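Probable LRR receptor-like serine/threonine-protein kinase At4g26540 (Arabidopsis thaliana, PDB 5HZ0) acts as a plasma-membrane receptor kinase that binds RGF peptide hormones through its extracellular leucine-rich repeats to maintain the root stem cell niche. Local coordinates at residues N180-Q185 and Y204-Q209; K230-L235 and T248-C253. The protein carries 5 engineered substitutions. All coordinates share one frame; numbering follows the deposited sequence.

Contact 1: N180-Q185 and Y204-Q209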
ATOM      1  N   ASN A 180      -6.149  33.776 -13.755  1.00 10.25           N
ATOM      2  CA  ASN A 180      -7.171  34.807 -13.677  1.00 16.58           C
ATOM      3  C   ASN A 180      -8.213  34.491 -12.596  1.00 20.54           C
ATOM      4  O   ASN A 180      -9.063  35.316 -12.286  1.00  9.70           O
ATOM      5  CB  ASN A 180      -7.862  34.989 -15.032  1.00 14.40           C
ATOM      6  CG  ASN A 180      -7.150  35.995 -15.915  1.00 26.70           C
ATOM      7  OD1 ASN A 180      -6.751  35.684 -17.041  1.00 26.52           O
ATOM      8  ND2 ASN A 180      -6.984  37.214 -15.404  1.00 34.75           N
ATOM      9  N   LEU A 181      -8.147  33.298 -12.016  1.00 20.90           N
ATOM     10  CA  LEU A 181      -9.182  32.931 -11.084  1.00 15.40           C
ATOM     11  C   LEU A 181      -8.687  33.374  -9.734  1.00 16.00           C
ATOM     12  O   LEU A 181      -7.945  32.664  -9.062  1.00 12.68           O
ATOM     13  CB  LEU A 181      -9.368  31.415 -11.103  1.00  8.64           C
ATOM     14  CG  LEU A 181      -9.901  30.892 -12.429  1.00 13.61           C
ATOM     15  CD1 LEU A 181     -10.133  29.389 -12.385  1.00 15.32           C
ATOM     16  CD2 LEU A 181     -11.173  31.628 -12.780  1.00  7.21           C
ATOM     17  N   LYS A 182      -9.186  34.525  -9.301  1.00 17.47           N
ATOM     18  CA  LYS A 182      -8.594  35.202  -8.164  1.00 11.86           C
ATOM     19  C   LYS A 182      -9.303  34.786  -6.900  1.00  5.15           C
ATOM     20  O   LYS A 182      -8.856  35.073  -5.804  1.00 17.95           O
ATOM     21  CB  LYS A 182      -8.661  36.718  -8.366  1.00 15.81           C
ATOM     22  CG  LYS A 182      -7.300  37.383  -8.512  1.00 22.28           C
ATOM     23  CD  LYS A 182      -6.769  37.274  -9.922  1.00 33.67           C
ATOM     24  CE  LYS A 182      -5.341  37.811 -10.022  1.00 38.72           C
ATOM     25  NZ  LYS A 182      -4.766  37.671 -11.399  1.00 37.44           N
ATOM     26  N   ARG A 183     -10.456  34.162  -7.068  1.00  7.98           N
ATOM     27  CA  ARG A 183     -11.189  33.600  -5.944  1.00  6.43           C
ATOM     28  C   ARG A 183     -11.165  32.092  -5.798  1.00  5.40           C
ATOM     29  O   ARG A 183     -11.773  31.588  -4.860  1.00  8.00           O
ATOM     30  CB  ARG A 183     -12.633  34.112  -5.947  1.00  5.87           C
ATOM     31  CG  ARG A 183     -12.698  35.623  -6.107  1.00  7.42           C
ATOM     32  CD  ARG A 183     -14.105  36.091  -6.281  1.00 22.48           C
ATOM     33  NE  ARG A 183     -14.455  37.067  -5.262  1.00 29.41           N
ATOM     34  CZ  ARG A 183     -15.617  37.706  -5.210  1.00 27.82           C
ATOM     35  NH1 ARG A 183     -16.541  37.466  -6.130  1.00 22.31           N
ATOM     36  NH2 ARG A 183     -15.849  38.581  -4.238  1.00 25.82           N
ATOM     37  N   VAL A 184     -10.536  31.358  -6.723  1.00 12.87           N
ATOM     38  CA  VAL A 184     -10.575  29.895  -6.619  1.00  5.42           C
ATOM     39  C   VAL A 184      -9.832  29.372  -5.378  1.00 10.94           C
ATOM     40  O   VAL A 184      -8.725  29.790  -5.063  1.00  4.53           O
ATOM     41  CB  VAL A 184     -10.145  29.144  -7.927  1.00 10.52           C
ATOM     42  CG1 VAL A 184      -8.628  28.901  -7.976  1.00  5.02           C
ATOM     43  CG2 VAL A 184     -10.879  27.823  -8.046  1.00  6.05           C
ATOM     44  N   GLN A 185     -10.477  28.457  -4.675  1.00  5.12           N
ATOM     45  CA  GLN A 185      -9.973  27.916  -3.419  1.00  5.48           C
ATOM     46  C   GLN A 185      -9.424  26.508  -3.590  1.00  4.68           C
ATOM     47  O   GLN A 185      -8.347  26.182  -3.094  1.00 14.55           O
ATOM     48  CB  GLN A 185     -11.020  28.005  -2.297  1.00  4.96           C
ATOM     49  CG  GLN A 185     -11.210  29.429  -1.762  1.00 16.68           C
ATOM     50  CD  GLN A 185     -12.236  29.519  -0.637  1.00 18.16           C
ATOM     51  OE1 GLN A 185     -12.455  28.559   0.103  1.00 20.95           O
ATOM     52  NE2 GLN A 185     -12.880  30.673  -0.518  1.00 12.68           N
ATOM     53  N   TYR A 204      -0.894  33.426  -9.439  1.00 11.22           N
ATOM     54  CA  TYR A 204      -1.772  34.597  -9.442  1.00 11.20           C
ATOM     55  C   TYR A 204      -3.102  34.310  -8.747  1.00 14.15           C
ATOM     56  O   TYR A 204      -3.913  35.217  -8.568  1.00 16.35           O
ATOM     57  CB  TYR A 204      -2.063  35.078 -10.878  1.00  6.24           C
ATOM     58  CG  TYR A 204      -0.934  35.850 -11.538  1.00  7.58           C
ATOM     59  CD1 TYR A 204      -0.337  36.926 -10.902  1.00  2.84           C
ATOM     60  CD2 TYR A 204      -0.454  35.484 -12.804  1.00 10.04           C
ATOM     61  CE1 TYR A 204       0.690  37.623 -11.498  1.00 17.33           C
ATOM     62  CE2 TYR A 204       0.579  36.181 -13.409  1.00  6.64           C
ATOM     63  CZ  TYR A 204       1.148  37.248 -12.750  1.00 15.03           C
ATOM     64  OH  TYR A 204       2.178  37.951 -13.330  1.00 19.07           O
ATOM     65  N   CYS A 205      -3.333  33.062  -8.348  1.00 11.21           N
ATOM     66  CA  CYS A 205      -4.621  32.729  -7.765  1.00  3.57           C
ATOM     67  C   CYS A 205      -4.451  32.910  -6.286  1.00 10.35           C
ATOM     68  O   CYS A 205      -4.001  31.988  -5.601  1.00  9.46           O
ATOM     69  CB  CYS A 205      -4.927  31.251  -8.051  1.00  3.75           C
ATOM     70  SG  CYS A 205      -4.989  30.779  -9.847  1.00  8.99           S
ATOM     71  N   THR A 206      -4.929  34.039  -5.761  1.00 11.49           N
ATOM     72  CA  THR A 206      -4.449  34.500  -4.462  1.00  2.97           C
ATOM     73  C   THR A 206      -5.098  33.746  -3.310  1.00  3.00           C
ATOM     74  O   THR A 206      -4.493  33.548  -2.261  1.00 14.84           O
ATOM     75  CB  THR A 206      -4.583  36.039  -4.293  1.00 19.18           C
ATOM     76  OG1 THR A 206      -5.897  36.386  -3.829  1.00 25.86           O
ATOM     77  CG2 THR A 206      -4.301  36.745  -5.599  1.00 11.12           C
ATOM     78  N   GLU A 207      -6.324  33.309  -3.545  1.00  3.41           N
ATOM     79  CA  GLU A 207      -7.125  32.547  -2.595  1.00  3.53           C
ATOM     80  C   GLU A 207      -6.913  31.034  -2.625  1.00  7.74           C
ATOM     81  O   GLU A 207      -7.581  30.307  -1.890  1.00  7.03           O
ATOM     82  CB  GLU A 207      -8.593  32.842  -2.851  1.00  4.02           C
ATOM     83  CG  GLU A 207      -8.914  34.294  -2.676  1.00 28.03           C
ATOM     84  CD  GLU A 207      -8.757  34.733  -1.217  1.00 42.32           C
ATOM     85  OE1 GLU A 207      -9.607  34.349  -0.376  1.00 45.88           O
ATOM     86  OE2 GLU A 207      -7.779  35.453  -0.903  1.00 50.01           O
ATOM     87  N   LEU A 208      -6.027  30.538  -3.495  1.00  3.39           N
ATOM     88  CA  LEU A 208      -5.826  29.096  -3.577  1.00  3.39           C
ATOM     89  C   LEU A 208      -5.399  28.480  -2.248  1.00  3.10           C
ATOM     90  O   LEU A 208      -4.448  28.920  -1.614  1.00  2.71           O
ATOM     91  CB  LEU A 208      -4.835  28.720  -4.669  1.00  3.26           C
ATOM     92  CG  LEU A 208      -4.858  27.240  -5.044  1.00  6.07           C
ATOM     93  CD1 LEU A 208      -6.250  26.889  -5.563  1.00  3.91           C
ATOM     94  CD2 LEU A 208      -3.796  26.974  -6.078  1.00  3.21           C
ATOM     95  N   GLN A 209      -6.120  27.438  -1.863  1.00  3.31           N
ATOM     96  CA  GLN A 209      -5.966  26.750  -0.593  1.00  4.67           C
ATOM     97  C   GLN A 209      -5.476  25.339  -0.836  1.00  4.83           C
ATOM     98  O   GLN A 209      -4.549  24.882  -0.156  1.00  4.16           O
ATOM     99  CB  GLN A 209      -7.268  26.772   0.236  1.00  3.43           C
ATOM    100  CG  GLN A 209      -7.690  28.190   0.625  1.00 20.71           C
ATOM    101  CD  GLN A 209      -8.778  28.264   1.706  1.00 19.48           C
ATOM    102  OE1 GLN A 209      -9.258  27.244   2.208  1.00 15.75           O
ATOM    103  NE2 GLN A 209      -9.172  29.487   2.055  1.00 17.45           N
TER

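Contact 2: K230-L235 and T248-C253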
ATOM      1  N   LYS A 230      -0.489  32.793  -0.214  1.00 11.22           N
ATOM      2  CA  LYS A 230      -0.417  32.927   1.249  1.00 10.67           C
ATOM      3  C   LYS A 230      -1.469  32.123   2.003  1.00 10.74           C
ATOM      4  O   LYS A 230      -1.295  31.859   3.189  1.00  9.74           O
ATOM      5  CB  LYS A 230      -0.466  34.394   1.701  1.00 11.23           C
ATOM      6  CG  LYS A 230       0.594  35.302   1.079  1.00 18.96           C
ATOM      7  CD  LYS A 230       2.027  34.725   1.160  1.00 28.55           C
ATOM      8  CE  LYS A 230       3.033  35.671   0.471  1.00 31.78           C
ATOM      9  NZ  LYS A 230       4.333  35.043   0.091  1.00 33.40           N
ATOM     10  N   LYS A 231      -2.547  31.733   1.322  1.00  9.81           N
ATOM     11  CA  LYS A 231      -3.599  30.934   1.944  1.00  9.92           C
ATOM     12  C   LYS A 231      -3.460  29.431   1.699  1.00 11.30           C
ATOM     13  O   LYS A 231      -4.294  28.657   2.172  1.00 18.85           O
ATOM     14  CB  LYS A 231      -4.995  31.381   1.484  1.00 12.25           C
ATOM     15  CG  LYS A 231      -5.253  32.877   1.480  1.00  7.27           C
ATOM     16  CD  LYS A 231      -5.297  33.448   2.866  1.00 19.74           C
ATOM     17  CE  LYS A 231      -5.845  34.871   2.835  1.00 28.99           C
ATOM     18  NZ  LYS A 231      -7.211  34.920   2.228  1.00 32.37           N
ATOM     19  N   LEU A 232      -2.425  29.022   0.961  1.00  7.88           N
ATOM     20  CA  LEU A 232      -2.219  27.607   0.601  1.00  5.56           C
ATOM     21  C   LEU A 232      -2.184  26.656   1.805  1.00  6.13           C
ATOM     22  O   LEU A 232      -1.452  26.877   2.765  1.00  2.00           O
ATOM     23  CB  LEU A 232      -0.921  27.457  -0.198  1.00 12.74           C
ATOM     24  CG  LEU A 232      -0.652  26.114  -0.890  1.00 11.46           C
ATOM     25  CD1 LEU A 232      -1.750  25.843  -1.897  1.00  2.08           C
ATOM     26  CD2 LEU A 232       0.725  26.099  -1.566  1.00  2.00           C
ATOM     27  N   GLN A 233      -2.963  25.588   1.744  1.00  2.03           N
ATOM     28  CA  GLN A 233      -3.053  24.649   2.861  1.00 10.11           C
ATOM     29  C   GLN A 233      -2.562  23.258   2.464  1.00 13.80           C
ATOM     30  O   GLN A 233      -1.716  22.666   3.135  1.00 16.74           O
ATOM     31  CB  GLN A 233      -4.466  24.601   3.471  1.00  2.34           C
ATOM     32  CG  GLN A 233      -5.049  25.990   3.730  1.00  8.29           C
ATOM     33  CD  GLN A 233      -6.325  25.980   4.565  1.00 15.32           C
ATOM     34  OE1 GLN A 233      -6.777  24.935   5.022  1.00 16.33           O
ATOM     35  NE2 GLN A 233      -6.913  27.154   4.753  1.00 14.23           N
ATOM     36  N   SER A 234      -3.166  22.689   1.434  1.00  2.28           N
ATOM     37  CA  SER A 234      -2.771  21.351   1.029  1.00  5.47           C
ATOM     38  C   SER A 234      -2.309  21.314  -0.424  1.00 11.69           C
ATOM     39  O   SER A 234      -2.956  21.842  -1.333  1.00 14.49           O
ATOM     40  CB  SER A 234      -3.894  20.351   1.280  1.00  2.67           C
ATOM     41  OG  SER A 234      -5.061  20.727   0.577  1.00  7.13           O
ATOM     42  N   LEU A 235      -1.148  20.722  -0.626  1.00  2.04           N
ATOM     43  CA  LEU A 235      -0.594  20.593  -1.956  1.00 16.60           C
ATOM     44  C   LEU A 235      -0.403  19.088  -2.247  1.00  9.84           C
ATOM     45  O   LEU A 235       0.496  18.450  -1.696  1.00  3.66           O
ATOM     46  CB  LEU A 235       0.729  21.364  -1.984  1.00  2.00           C
ATOM     47  CG  LEU A 235       1.418  21.723  -3.295  1.00 18.81           C
ATOM     48  CD1 LEU A 235       0.513  22.543  -4.195  1.00 19.40           C
ATOM     49  CD2 LEU A 235       2.717  22.472  -3.020  1.00 12.31           C
ATOM     50  N   THR A 248      12.070  26.779  -2.583  1.00 10.03           N
ATOM     51  CA  THR A 248      12.336  27.322  -1.269  1.00  7.69           C
ATOM     52  C   THR A 248      11.139  28.137  -0.775  1.00 15.41           C
ATOM     53  O   THR A 248      10.772  28.115   0.409  1.00 10.90           O
ATOM     54  CB  THR A 248      13.577  28.228  -1.361  1.00  8.35           C
ATOM     55  OG1 THR A 248      14.737  27.459  -1.027  1.00 10.34           O
ATOM     56  CG2 THR A 248      13.469  29.417  -0.439  1.00 15.82           C
ATOM     57  N   GLU A 249      10.519  28.834  -1.717  1.00  8.36           N
ATOM     58  CA  GLU A 249       9.461  29.772  -1.419  1.00  8.27           C
ATOM     59  C   GLU A 249       8.258  29.147  -0.716  1.00 11.83           C
ATOM     60  O   GLU A 249       7.450  29.871  -0.146  1.00  7.19           O
ATOM     61  CB  GLU A 249       9.021  30.467  -2.705  1.00 10.51           C
ATOM     62  CG  GLU A 249      10.012  31.507  -3.203  1.00  2.00           C
ATOM     63  CD  GLU A 249      11.274  30.901  -3.734  1.00  9.76           C
ATOM     64  OE1 GLU A 249      11.238  29.714  -4.131  1.00 14.86           O
ATOM     65  OE2 GLU A 249      12.301  31.605  -3.765  1.00 11.89           O
ATOM     66  N   LEU A 250       8.133  27.820  -0.765  1.00  2.00           N
ATOM     67  CA  LEU A 250       7.061  27.133  -0.047  1.00 14.43           C
ATOM     68  C   LEU A 250       7.113  27.410   1.467  1.00 17.01           C
ATOM     69  O   LEU A 250       6.086  27.370   2.139  1.00 22.31           O
ATOM     70  CB  LEU A 250       7.086  25.624  -0.301  1.00  7.80           C
ATOM     71  CG  LEU A 250       6.517  25.165  -1.635  1.00 11.58           C
ATOM     72  CD1 LEU A 250       6.708  23.666  -1.802  1.00 13.84           C
ATOM     73  CD2 LEU A 250       5.054  25.536  -1.758  1.00  7.51           C
ATOM     74  N   GLY A 251       8.300  27.718   1.986  1.00  5.66           N
ATOM     75  CA  GLY A 251       8.435  28.110   3.374  1.00  9.45           C
ATOM     76  C   GLY A 251       7.687  29.390   3.736  1.00 12.61           C
ATOM     77  O   GLY A 251       7.580  29.741   4.908  1.00 17.09           O
ATOM     78  N   ASN A 252       7.184  30.080   2.718  1.00 11.24           N
ATOM     79  CA  ASN A 252       6.431  31.337   2.844  1.00 14.70           C
ATOM     80  C   ASN A 252       4.906  31.177   2.897  1.00 15.35           C
ATOM     81  O   ASN A 252       4.171  32.145   2.721  1.00 18.92           O
ATOM     82  CB  ASN A 252       6.820  32.330   1.742  1.00 10.49           C
ATOM     83  CG  ASN A 252       8.308  32.524   1.651  1.00 13.76           C
ATOM     84  OD1 ASN A 252       9.024  32.337   2.638  1.00 14.41           O
ATOM     85  ND2 ASN A 252       8.794  32.878   0.457  1.00 12.33           N
ATOM     86  N   CYS A 253       4.440  29.948   3.072  1.00 12.48           N
ATOM     87  CA  CYS A 253       3.010  29.666   3.069  1.00  9.70           C
ATOM     88  C   CYS A 253       2.620  29.223   4.480  1.00 12.24           C
ATOM     89  O   CYS A 253       2.658  28.035   4.806  1.00  9.25           O
ATOM     90  CB  CYS A 253       2.688  28.559   2.062  1.00  7.54           C
ATOM     91  SG  CYS A 253       3.100  28.955   0.333  1.00 13.19           S
TER

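Contact 1: N180-Q185 and Y204-Q209
Q185 and Q209 lie side by side and point the same way, with their amide planes 18° apart. The amides do not bond to each other: OE1 of Q185 and NE2 of Q209 are 3.9 Å apart. The link between these residues is made by backbone, Q209 N giving a 2.8 Å hydrogen bond to Q185 O with an N-H...O angle of 159°.

At the other end, K182 runs alongside Y204. A bend at chi2 (82°) turns CD toward the Y204 carbonyl, and K182 CE lies 3.3 Å from Y204 O. The chain from CG to CE thus lies by that oxygen and K182 NZ reaches Y204 CB, while the hydrogen bond of NZ goes to G179 O in its own loop.

Between these ends, E207 directs its CB toward the facing loop, and its CB and CG lie over the K182 carbonyl, with CG also near R183 CA. Its carboxylate leads elsewhere: OE2 forms a salt bridge with K231. On the buried side, V184 CG1 meets L208 CD1 at 3.9 Å, and C205 CB rests on L181 O.

A type I turn from C205 to L208 precedes strand 210-212, much as segment 180-185 precedes strand 186-188. Equivalent loops stacked in this way, leucine and valine inward and polar side chains outward, are characteristic of successive coils of a leucine-rich-repeat solenoid.

Contact 2: K230-L235 and T248-C253
L232 and L235 reach across from the loop and strand of segment 230-235 to L250 and C253, and these apolar pairs form the buried part of the contact. L232 CD2 lies 4.2 Å from C253 SG and slightly farther from L250 CD2. L235 CD2 approaches the same L250 methyl at 4.1 Å, the two leucines crossing obliquely. L250 CD2 therefore sits near the CD2 methyls of both leucines.

At the exposed edge the K230 chain lies beside N252, the two side chains pointing the same way. K230 CD is 3.7 Å from N252 O, and K230 NZ stands 4.0 Å from N252 CB. Neither is a bond across the contact; the ammonium instead makes a weak hydrogen bond to G227 O.

No backbone bond joins the two segments. Within 248-253, G251 N bonds to T248 O (3.0 Å) in the 3-10 turn at 248-251, while Q233 and S234 form backbone bonds to neighbouring coils. With no hydrogen bond between the segments and 260 Å² buried in total, the chemistry implies that the two walls of this repeat meet mainly by van der Waals packing of leucine and cysteine.

From the N terminus, contact 1 comes first: segment 180-185 leads into strand 186-188, and the chain then makes one full coil before segment 204-209 closes alongside it, ahead of strand 210-212. Contact 2 follows in series, neither nested nor crossing. It joins the entry to strand 234-236 with the 3-10 turn that precedes strand 258-260, so it spans the inside of a coil where contact 1 joins neighbouring coils. The two meet at Q209 O, which probably accepts hydrogen bonds from Q233 N (2.6 Å) and S234 N (3.0 Å). Beside this junction, S234 OG is hydrogen-bonded to Y212 OH, and Y212 belongs to a peptide-recognition motif.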